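Local atomic coordinates of membrane-bound lytic murein transglycosylase A (Burkholderia pseudomallei, PDB entry 6QK4), a protein that probably cleaves peptidoglycan exolytically between N-acetylmuramic acid and N-acetylglucosamine, leaving a 1,6-anhydro bond in the N-acetylmuramic acid. Residues 124-129 and 152-157; 190-195 and 236-241; 196-201 and 230-235. All blocks are in the same frame, centred on the assembly; numbering follows the deposited sequence.

Interaction 1 (124-129 and 152-157); sequences ALYRWP and GNELVW
The methyl group of Ala-124 sits over the face of the Trp-157 indole, a CH-pi contact in which Ala-124 CB stands 3.9 Å from the centroid of the six-membered ring. The two residues form a non-hydrogen-bonded antiparallel pair. The same methyl touches Glu-154 CG, and it also covers one face of the Tyr-126 ring near its rim, so a single small side chain sits among two aromatic rings and an aliphatic stem. Tyr-126 and Glu-154 run side by side in the same direction, with ring and carboxylate planes 43° apart. Each has CG anti to its carbonyl carbon, which brings Glu-154 CG to 3.7 Å from Tyr-126 CE1; the bend at chi2 (87°) then directs the carboxylate alongside the ring. Their polar ends are joined by a water that lies in the plane of the phenol ring, 2.6 Å from Tyr-126 OH, and donates to Glu-154 OE2.

On the face carrying Leu-125 and Val-156 these two side chains also point the same way, Leu-125 CD1 meeting Val-156 CG1, while Ala-164 and Leu-167 of helix 161-170 pack on Leu-125. Arg-127 crosses Leu-155 at about a right angle: bent at chi3 (-126°), it lays its guanidinium with one face against Leu-155 CD1. In the backbone, Leu-155 N gives Leu-125 O a short and nearly straight hydrogen bond of 2.7 Å, and Leu-125 N donates to Val-156 O. Past the strand end, Arg-127 N donates to Asn-153 O from 2.9 Å, almost on the C=O axis but with its N-H somewhat bent. Asn-153 packs its amide against Pro-129 and uses OD1 to accept from Ala-130 N. The arrangement is that of an antiparallel strand pair, 123-126 with 154-158, in the beta structure of the MltA-specific insert domain.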
loop_
_atom_site.group_PDB
_atom_site.type_symbol
_atom_site.label_atom_id
_atom_site.label_comp_id
_atom_site.label_asym_id
_atom_site.label_seq_id
_atom_site.Cartn_x
_atom_site.Cartn_y
_atom_site.Cartn_z
ATOM N N ALA A 124 -21.644 3.163 -10.365
ATOM C CA ALA A 124 -21.068 4.509 -10.345
ATOM C C ALA A 124 -20.233 4.775 -9.099
ATOM O O ALA A 124 -20.588 4.333 -8.004
ATOM C CB ALA A 124 -22.174 5.565 -10.390
ATOM N N LEU A 125 -19.150 5.525 -9.273
ATOM C CA LEU A 125 -18.559 6.318 -8.200
ATOM C C LEU A 125 -19.173 7.723 -8.255
ATOM O O LEU A 125 -19.406 8.264 -9.336
ATOM C CB LEU A 125 -17.029 6.391 -8.343
ATOM C CG LEU A 125 -16.311 5.054 -8.562
ATOM C CD1 LEU A 125 -14.755 5.271 -8.650
ATOM C CD2 LEU A 125 -16.685 4.083 -7.456
ATOM N N TYR A 126 -19.399 8.336 -7.090
ATOM C CA TYR A 126 -20.101 9.624 -7.026
ATOM C C TYR A 126 -19.254 10.747 -6.456
ATOM O O TYR A 126 -18.495 10.534 -5.499
ATOM C CB TYR A 126 -21.341 9.500 -6.157
ATOM C CG TYR A 126 -22.335 8.551 -6.698
ATOM C CD1 TYR A 126 -23.342 8.995 -7.576
ATOM C CD2 TYR A 126 -22.322 7.221 -6.324
ATOM C CE1 TYR A 126 -24.282 8.125 -8.065
ATOM C CE2 TYR A 126 -23.264 6.352 -6.836
ATOM C CZ TYR A 126 -24.225 6.817 -7.703
ATOM O OH TYR A 126 -25.137 5.911 -8.201
ATOM N N ARG A 127 -19.358 11.942 -7.060
ATOM C CA ARG A 127 -18.848 13.152 -6.424
ATOM C C ARG A 127 -19.759 13.565 -5.272
ATOM O O ARG A 127 -20.887 13.073 -5.121
ATOM C CB ARG A 127 -18.787 14.327 -7.396
ATOM C CG ARG A 127 -18.052 14.065 -8.660
ATOM C CD ARG A 127 -18.132 15.285 -9.597
ATOM N NE ARG A 127 -18.640 14.901 -10.914
ATOM C CZ ARG A 127 -17.898 14.840 -12.023
ATOM N NH1 ARG A 127 -16.600 15.149 -11.996
ATOM N NH2 ARG A 127 -18.457 14.468 -13.168
ATOM N N TRP A 128 -19.274 14.508 -4.466
ATOM C CA TRP A 128 -20.153 15.091 -3.462
ATOM C C TRP A 128 -21.380 15.693 -4.168
ATOM O O TRP A 128 -21.230 16.386 -5.183
ATOM C CB TRP A 128 -19.403 16.144 -2.639
ATOM C CG TRP A 128 -20.240 16.730 -1.538
ATOM C CD1 TRP A 128 -21.009 17.859 -1.614
ATOM C CD2 TRP A 128 -20.412 16.216 -0.208
ATOM N NE1 TRP A 128 -21.637 18.083 -0.417
ATOM C CE2 TRP A 128 -21.296 17.091 0.463
ATOM C CE3 TRP A 128 -19.906 15.111 0.480
ATOM C CZ2 TRP A 128 -21.675 16.904 1.790
ATOM C CZ3 TRP A 128 -20.281 14.918 1.800
ATOM C CH2 TRP A 128 -21.174 15.811 2.443
ATOM N N PRO A 129 -22.594 15.403 -3.708
ATOM C CA PRO A 129 -23.787 15.810 -4.462
ATOM C C PRO A 129 -23.950 17.322 -4.428
ATOM O O PRO A 129 -23.903 17.941 -3.359
ATOM C CB PRO A 129 -24.935 15.106 -3.730
ATOM C CG PRO A 129 -24.311 14.075 -2.886
ATOM C CD PRO A 129 -22.924 14.601 -2.532
ATOM N N GLY A 152 -27.130 12.050 -11.351
ATOM C CA GLY A 152 -26.426 13.123 -12.010
ATOM C C GLY A 152 -25.124 13.532 -11.363
ATOM O O GLY A 152 -24.443 14.407 -11.899
ATOM N N ASN A 153 -24.752 12.950 -10.214
ATOM C CA ASN A 153 -23.490 13.279 -9.574
ATOM C C ASN A 153 -22.440 12.198 -9.804
ATOM O O ASN A 153 -21.482 12.092 -9.029
ATOM C CB ASN A 153 -23.709 13.518 -8.080
ATOM C CG ASN A 153 -24.522 14.788 -7.805
ATOM O OD1 ASN A 153 -24.022 15.908 -7.954
ATOM N ND2 ASN A 153 -25.774 14.609 -7.416
ATOM N N GLU A 154 -22.638 11.367 -10.827
ATOM C CA GLU A 154 -21.716 10.272 -11.105
ATOM C C GLU A 154 -20.389 10.836 -11.617
ATOM O O GLU A 154 -20.362 11.777 -12.420
ATOM C CB GLU A 154 -22.353 9.309 -12.120
ATOM C CG GLU A 154 -23.651 8.640 -11.664
ATOM C CD GLU A 154 -24.887 9.485 -11.963
ATOM O OE1 GLU A 154 -24.701 10.587 -12.510
ATOM O OE2 GLU A 154 -26.015 9.054 -11.620
ATOM N N LEU A 155 -19.273 10.301 -11.115
ATOM C CA LEU A 155 -17.948 10.721 -11.537
ATOM C C LEU A 155 -17.424 9.819 -12.663
ATOM O O LEU A 155 -16.852 10.333 -13.641
ATOM C CB LEU A 155 -17.010 10.725 -10.319
ATOM C CG LEU A 155 -15.541 11.048 -10.519
ATOM C CD1 LEU A 155 -15.383 12.450 -11.160
ATOM C CD2 LEU A 155 -14.706 10.909 -9.203
ATOM N N VAL A 156 -17.703 8.528 -12.575
ATOM C CA VAL A 156 -17.215 7.529 -13.519
ATOM C C VAL A 156 -17.946 6.227 -13.200
ATOM O O VAL A 156 -18.517 6.068 -12.101
ATOM C CB VAL A 156 -15.673 7.401 -13.376
ATOM C CG1 VAL A 156 -15.296 6.842 -11.992
ATOM C CG2 VAL A 156 -15.077 6.547 -14.455
ATOM N N TRP A 157 -17.943 5.286 -14.148
ATOM C CA TRP A 157 -18.653 4.022 -13.995
ATOM C C TRP A 157 -17.680 2.841 -14.006
ATOM O O TRP A 157 -16.908 2.695 -14.949
ATOM C CB TRP A 157 -19.695 3.853 -15.110
ATOM C CG TRP A 157 -20.694 4.961 -15.125
ATOM C CD1 TRP A 157 -20.545 6.221 -15.684
ATOM C CD2 TRP A 157 -21.977 4.928 -14.539
ATOM N NE1 TRP A 157 -21.689 6.961 -15.476
ATOM C CE2 TRP A 157 -22.585 6.186 -14.778
ATOM C CE3 TRP A 157 -22.690 3.949 -13.829
ATOM C CZ2 TRP A 157 -23.866 6.484 -14.325
ATOM C CZ3 TRP A 157 -23.965 4.246 -13.390
ATOM C CH2 TRP A 157 -24.543 5.502 -13.639
HETATM O O HOH W 1 -26.579 7.055 -10.014
#

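Interaction 2 (190-195 and 236-241); sequences TNNQPY and NPRFVF
Asn-191 grips the opposing backbone with both ends of its amide. ND2 donates to Pro-237 O at 2.8 Å, almost straight and in the amide plane, while OD1 accepts from Phe-239 N at 3.0 Å, the donor standing above the carbonyl plane. Asn-191 N adds a bond to Phe-239 O, so three bonds fix this one residue. CG lies between the backbone N and the carbonyl carbon (chi1 66°), which turns the amide toward segment 236-241, and ND2 also donates to Pro-139 O.

Arg-238, extended from CG to NE, donates from NH1 to Gln-193 O, 3.0 Å away in the guanidinium plane, although NH1 stands above the plane of that carbonyl. Thr-190 OG1 sits over one guanidinium face, 3.3 Å from Arg-238 CZ; badly angled for a bond there, it accepts from Asn-192 N, closing an ST turn. Asn-236 OD1 makes an Asx turn to Arg-238 N and accepts from Arg-196 N too.

Farther out, Pro-237 CG lies against Pro-194 O, the Tyr-195 ring crosses the Asn-236 amide with planes 83° apart, and the edge of the Phe-241 ring meets Thr-190 N. Together these contacts extend an antiparallel pairing, strands 182-190 and 240-244, into flanking loops of the MltA-specific insert domain.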
loop_
_atom_site.group_PDB
_atom_site.type_symbol
_atom_site.label_atom_id
_atom_site.label_comp_id
_atom_site.label_asym_id
_atom_site.label_seq_id
_atom_site.Cartn_x
_atom_site.Cartn_y
_atom_site.Cartn_z
ATOM N N THR A 190 -17.947 12.184 3.040
ATOM C CA THR A 190 -18.608 11.037 3.647
ATOM C C THR A 190 -20.020 11.436 4.075
ATOM O O THR A 190 -20.351 12.618 4.163
ATOM C CB THR A 190 -17.802 10.514 4.850
ATOM O OG1 THR A 190 -18.559 9.535 5.551
ATOM C CG2 THR A 190 -17.455 11.657 5.819
ATOM N N ASN A 191 -20.879 10.430 4.285
ATOM C CA ASN A 191 -22.182 10.716 4.872
ATOM C C ASN A 191 -22.121 10.737 6.399
ATOM O O ASN A 191 -23.158 10.972 7.050
ATOM C CB ASN A 191 -23.213 9.703 4.366
ATOM C CG ASN A 191 -22.941 8.286 4.842
ATOM O OD1 ASN A 191 -21.859 7.930 5.327
ATOM N ND2 ASN A 191 -23.946 7.454 4.715
ATOM N N ASN A 192 -20.919 10.561 6.951
ATOM C CA ASN A 192 -20.627 10.448 8.382
ATOM C C ASN A 192 -21.647 9.559 9.069
ATOM O O ASN A 192 -22.373 9.969 9.973
ATOM C CB ASN A 192 -20.536 11.812 9.067
ATOM C CG ASN A 192 -19.102 12.139 9.536
ATOM O OD1 ASN A 192 -18.205 11.276 9.551
ATOM N ND2 ASN A 192 -18.886 13.396 9.900
ATOM N N GLN A 193 -21.679 8.315 8.609
ATOM C CA GLN A 193 -22.468 7.241 9.173
ATOM C C GLN A 193 -21.514 6.092 9.441
ATOM O O GLN A 193 -20.479 5.980 8.779
ATOM C CB GLN A 193 -23.598 6.797 8.222
ATOM C CG GLN A 193 -24.610 7.909 7.902
ATOM C CD GLN A 193 -25.620 8.151 9.032
ATOM O OE1 GLN A 193 -25.679 7.399 10.001
ATOM N NE2 GLN A 193 -26.415 9.197 8.894
ATOM N N PRO A 194 -21.828 5.228 10.399
ATOM C CA PRO A 194 -20.821 4.268 10.875
ATOM C C PRO A 194 -20.442 3.242 9.813
ATOM O O PRO A 194 -21.292 2.770 9.056
ATOM C CB PRO A 194 -21.512 3.591 12.067
ATOM C CG PRO A 194 -22.653 4.478 12.420
ATOM C CD PRO A 194 -23.076 5.171 11.176
ATOM N N TYR A 195 -19.150 2.889 9.776
ATOM C CA TYR A 195 -18.684 1.770 8.958
ATOM C C TYR A 195 -19.098 0.446 9.590
ATOM O O TYR A 195 -19.053 0.281 10.816
ATOM C CB TYR A 195 -17.154 1.810 8.782
ATOM C CG TYR A 195 -16.608 0.622 8.014
ATOM C CD1 TYR A 195 -16.891 0.462 6.663
ATOM C CD2 TYR A 195 -15.830 -0.351 8.633
ATOM C CE1 TYR A 195 -16.423 -0.636 5.941
ATOM C CE2 TYR A 195 -15.343 -1.456 7.908
ATOM C CZ TYR A 195 -15.637 -1.584 6.563
ATOM O OH TYR A 195 -15.188 -2.660 5.815
ATOM N N ASN A 236 -23.708 -1.762 5.251
ATOM C CA ASN A 236 -22.735 -0.766 5.671
ATOM C C ASN A 236 -23.317 0.624 5.483
ATOM O O ASN A 236 -23.339 1.130 4.350
ATOM C CB ASN A 236 -21.420 -0.900 4.872
ATOM C CG ASN A 236 -20.457 0.245 5.154
ATOM O OD1 ASN A 236 -20.501 0.824 6.236
ATOM N ND2 ASN A 236 -19.581 0.598 4.182
ATOM N N PRO A 237 -23.733 1.312 6.542
ATOM C CA PRO A 237 -24.367 2.626 6.345
ATOM C C PRO A 237 -23.412 3.688 5.837
ATOM O O PRO A 237 -23.868 4.682 5.248
ATOM C CB PRO A 237 -24.926 2.977 7.735
ATOM C CG PRO A 237 -24.183 2.133 8.687
ATOM C CD PRO A 237 -23.718 0.882 7.954
ATOM N N ARG A 238 -22.104 3.511 6.016
ATOM C CA ARG A 238 -21.182 4.531 5.546
ATOM C C ARG A 238 -21.122 4.564 4.019
ATOM O O ARG A 238 -21.211 3.520 3.355
ATOM C CB ARG A 238 -19.791 4.281 6.130
ATOM C CG ARG A 238 -18.866 5.443 5.947
ATOM C CD ARG A 238 -17.574 5.150 6.656
ATOM N NE ARG A 238 -16.678 6.299 6.684
ATOM C CZ ARG A 238 -16.873 7.408 7.404
ATOM N NH1 ARG A 238 -17.966 7.555 8.161
ATOM N NH2 ARG A 238 -15.978 8.390 7.356
ATOM N N PHE A 239 -20.992 5.775 3.477
ATOM C CA PHE A 239 -20.908 6.058 2.039
ATOM C C PHE A 239 -19.847 7.123 1.771
ATOM O O PHE A 239 -19.934 8.241 2.293
ATOM C CB PHE A 239 -22.259 6.526 1.456
ATOM C CG PHE A 239 -22.342 6.351 -0.025
ATOM C CD1 PHE A 239 -22.724 5.114 -0.560
ATOM C CD2 PHE A 239 -21.958 7.369 -0.881
ATOM C CE1 PHE A 239 -22.773 4.942 -1.949
ATOM C CE2 PHE A 239 -21.974 7.206 -2.265
ATOM C CZ PHE A 239 -22.368 5.977 -2.794
ATOM N N VAL A 240 -18.896 6.824 0.882
ATOM C CA VAL A 240 -17.771 7.710 0.624
ATOM C C VAL A 240 -17.876 8.265 -0.785
ATOM O O VAL A 240 -18.188 7.533 -1.728
ATOM C CB VAL A 240 -16.454 6.942 0.836
ATOM C CG1 VAL A 240 -15.225 7.755 0.381
ATOM C CG2 VAL A 240 -16.361 6.459 2.291
ATOM N N PHE A 241 -17.616 9.567 -0.922
ATOM C CA PHE A 241 -17.631 10.287 -2.179
ATOM C C PHE A 241 -16.205 10.535 -2.636
ATOM O O PHE A 241 -15.257 10.389 -1.868
ATOM C CB PHE A 241 -18.349 11.616 -2.032
ATOM C CG PHE A 241 -19.762 11.464 -1.560
ATOM C CD1 PHE A 241 -20.756 11.168 -2.470
ATOM C CD2 PHE A 241 -20.063 11.556 -0.211
ATOM C CE1 PHE A 241 -22.091 11.017 -2.046
ATOM C CE2 PHE A 241 -21.365 11.407 0.228
ATOM C CZ PHE A 241 -22.384 11.139 -0.693
#

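Interaction 3 (196-201 and 230-235); sequences RSIGKW and DALLDT
The first turn of helix 198-204 meets the C-terminal part of helix 229-234, with Ile-198 and Leu-232 the nearest residues at a separation of 6.6 Å between their CA atoms. Ile-198 is the central side chain. Its CG1 occupies the crowded position between the backbone N and the carbonyl carbon (chi1 62°), and its carbons are shared out among three partners: CB rests on Leu-232 CD1 at 3.7 Å, CD1 reaches obliquely to Leu-233 CD2, also at 3.7 Å, and CG2 lies 3.5 Å from Leu-232 O and close to Thr-235 OG1.

In Leu-232, chi1 and chi2 (174° and 59°) together bring CD1 into the angle between Ile-198 and the indole of Trp-201. That methyl comes within 3.8 Å of Trp-201 CE3, while Thr-235 CG2 lies over one face of the same indole, toward its rim. The hydroxyl of Thr-235 turns back to Leu-232 O, three residues earlier, and donates to it at 2.6 Å, in the carbonyl plane. Because Thr-235 N also donates to that oxygen, two bonds satisfy it beside the apolar Ile-198 CG2. At the edge of the contact the stem of Arg-196 passes alongside Thr-235 O, with CB 3.7 Å from it.

The N-terminus of helix 198-204 is capped by Ser-197, at the N-cap position, whose OG accepts from Lys-200 N in an almost perfectly straight bond of 3.0 Å. The apolar core continues outward: Phe-165 of helix 161-170 packs against both Ile-198 and Leu-233, Ile-218 of helix 215-224 against Ile-198, and Trp-221 against Leu-232. The whole is apolar helix-helix packing beside a serine N-cap, within the helical part of the MltA-specific insert domain.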
loop_
_atom_site.group_PDB
_atom_site.type_symbol
_atom_site.label_atom_id
_atom_site.label_comp_id
_atom_site.label_asym_id
_atom_site.label_seq_id
_atom_site.Cartn_x
_atom_site.Cartn_y
_atom_site.Cartn_z
ATOM N N ARG A 196 -19.496 -0.508 8.749
ATOM C CA ARG A 196 -19.765 -1.877 9.186
ATOM C C ARG A 196 -19.268 -2.822 8.110
ATOM O O ARG A 196 -19.763 -2.792 6.979
ATOM C CB ARG A 196 -21.260 -2.121 9.452
ATOM C CG ARG A 196 -21.891 -1.093 10.347
ATOM C CD ARG A 196 -23.204 -1.571 10.918
ATOM N NE ARG A 196 -23.843 -0.489 11.668
ATOM C CZ ARG A 196 -25.154 -0.261 11.709
ATOM N NH1 ARG A 196 -25.993 -1.061 11.056
ATOM N NH2 ARG A 196 -25.627 0.759 12.422
ATOM N N SER A 197 -18.338 -3.692 8.472
ATOM C CA SER A 197 -17.684 -4.523 7.477
ATOM C C SER A 197 -18.614 -5.617 6.933
ATOM O O SER A 197 -19.164 -6.431 7.684
ATOM C CB SER A 197 -16.421 -5.151 8.088
ATOM O OG SER A 197 -16.252 -6.420 7.507
ATOM N N ILE A 198 -18.741 -5.677 5.603
ATOM C CA ILE A 198 -19.507 -6.749 4.992
ATOM C C ILE A 198 -18.809 -8.100 5.124
ATOM O O ILE A 198 -19.468 -9.139 5.075
ATOM C CB ILE A 198 -19.832 -6.411 3.532
ATOM C CG1 ILE A 198 -18.532 -6.265 2.685
ATOM C CG2 ILE A 198 -20.659 -5.144 3.491
ATOM C CD1 ILE A 198 -18.797 -6.080 1.157
ATOM N N GLY A 199 -17.477 -8.130 5.251
ATOM C CA GLY A 199 -16.831 -9.409 5.512
ATOM C C GLY A 199 -17.259 -10.006 6.847
ATOM O O GLY A 199 -17.535 -11.201 6.946
ATOM N N LYS A 200 -17.243 -9.189 7.897
ATOM C CA LYS A 200 -17.724 -9.624 9.200
ATOM C C LYS A 200 -19.185 -10.065 9.147
ATOM O O LYS A 200 -19.589 -11.023 9.827
ATOM C CB LYS A 200 -17.543 -8.484 10.205
ATOM C CG LYS A 200 -18.083 -8.813 11.589
ATOM C CD LYS A 200 -17.692 -7.727 12.583
ATOM C CE LYS A 200 -18.264 -8.016 13.972
ATOM N NZ LYS A 200 -17.603 -7.119 14.990
ATOM N N TRP A 201 -19.995 -9.393 8.335
ATOM C CA TRP A 201 -21.373 -9.835 8.194
ATOM C C TRP A 201 -21.437 -11.227 7.581
ATOM O O TRP A 201 -22.189 -12.093 8.063
ATOM C CB TRP A 201 -22.173 -8.831 7.352
ATOM C CG TRP A 201 -23.649 -9.038 7.519
ATOM C CD1 TRP A 201 -24.474 -8.389 8.381
ATOM C CD2 TRP A 201 -24.436 -9.987 6.832
ATOM N NE1 TRP A 201 -25.754 -8.854 8.252
ATOM C CE2 TRP A 201 -25.766 -9.852 7.310
ATOM C CE3 TRP A 201 -24.170 -10.923 5.824
ATOM C CZ2 TRP A 201 -26.789 -10.621 6.835
ATOM C CZ3 TRP A 201 -25.191 -11.699 5.362
ATOM C CH2 TRP A 201 -26.495 -11.555 5.871
ATOM N N ASP A 230 -26.754 -6.420 -3.537
ATOM C CA ASP A 230 -27.135 -5.058 -3.176
ATOM C C ASP A 230 -27.459 -4.956 -1.692
ATOM O O ASP A 230 -27.039 -3.998 -1.016
ATOM C CB ASP A 230 -28.338 -4.596 -3.999
ATOM C CG ASP A 230 -27.950 -4.127 -5.399
ATOM O OD1 ASP A 230 -26.744 -4.137 -5.731
ATOM O OD2 ASP A 230 -28.869 -3.760 -6.161
ATOM N N ALA A 231 -28.230 -5.925 -1.182
ATOM C CA ALA A 231 -28.582 -5.943 0.242
ATOM C C ALA A 231 -27.360 -6.108 1.138
ATOM O O ALA A 231 -27.320 -5.545 2.241
ATOM C CB ALA A 231 -29.596 -7.052 0.534
ATOM N N LEU A 232 -26.352 -6.866 0.703
ATOM C CA LEU A 232 -25.151 -6.972 1.531
ATOM C C LEU A 232 -24.456 -5.628 1.647
ATOM O O LEU A 232 -24.060 -5.200 2.744
ATOM C CB LEU A 232 -24.195 -8.016 0.947
ATOM C CG LEU A 232 -22.793 -8.181 1.593
ATOM C CD1 LEU A 232 -22.841 -8.568 3.091
ATOM C CD2 LEU A 232 -21.943 -9.177 0.755
ATOM N N LEU A 233 -24.306 -4.925 0.522
ATOM C CA LEU A 233 -23.589 -3.665 0.593
ATOM C C LEU A 233 -24.340 -2.659 1.465
ATOM O O LEU A 233 -23.706 -1.879 2.205
ATOM C CB LEU A 233 -23.334 -3.133 -0.813
ATOM C CG LEU A 233 -22.609 -4.073 -1.779
ATOM C CD1 LEU A 233 -22.214 -3.362 -3.027
ATOM C CD2 LEU A 233 -21.346 -4.605 -1.144
ATOM N N ASP A 234 -25.688 -2.727 1.453
ATOM C CA ASP A 234 -26.514 -1.839 2.257
ATOM C C ASP A 234 -26.370 -2.094 3.755
ATOM O O ASP A 234 -26.754 -1.235 4.551
ATOM C CB ASP A 234 -27.972 -1.992 1.871
ATOM C CG ASP A 234 -28.331 -1.228 0.637
ATOM O OD1 ASP A 234 -27.473 -0.464 0.125
ATOM O OD2 ASP A 234 -29.462 -1.408 0.164
ATOM N N THR A 235 -25.793 -3.221 4.165
ATOM C CA THR A 235 -25.553 -3.396 5.590
ATOM C C THR A 235 -24.455 -2.481 6.120
ATOM O O THR A 235 -24.248 -2.459 7.334
ATOM C CB THR A 235 -25.203 -4.850 5.914
ATOM O OG1 THR A 235 -23.911 -5.152 5.389
ATOM C CG2 THR A 235 -26.222 -5.803 5.344
#

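All three contacts belong to the MltA-specific insert domain. Along the chain interaction 1 closes before the others open, whereas interaction 3 lies between the two halves of interaction 2. Interactions 1 and 2, with centres 15 Å apart, meet directly: Trp-128 sets its ring edge-to-face with Phe-241, Trp-128 CE3 coming to 3.6 Å from Phe-241 CD2. Tyr-126 also touches Phe-239 and Phe-241, so the two strand pairings share an aromatic cluster. Interactions 2 and 3 are continuous at both ends, 190-195 running into 196-201 and 230-235 into 236-241, and Pro-237 CD packs 3.6 Å from Arg-196 CG. Interactions 1 and 3 stay about 9 Å apart at their nearest atoms, but helix 161-170 packs against side chains of all three.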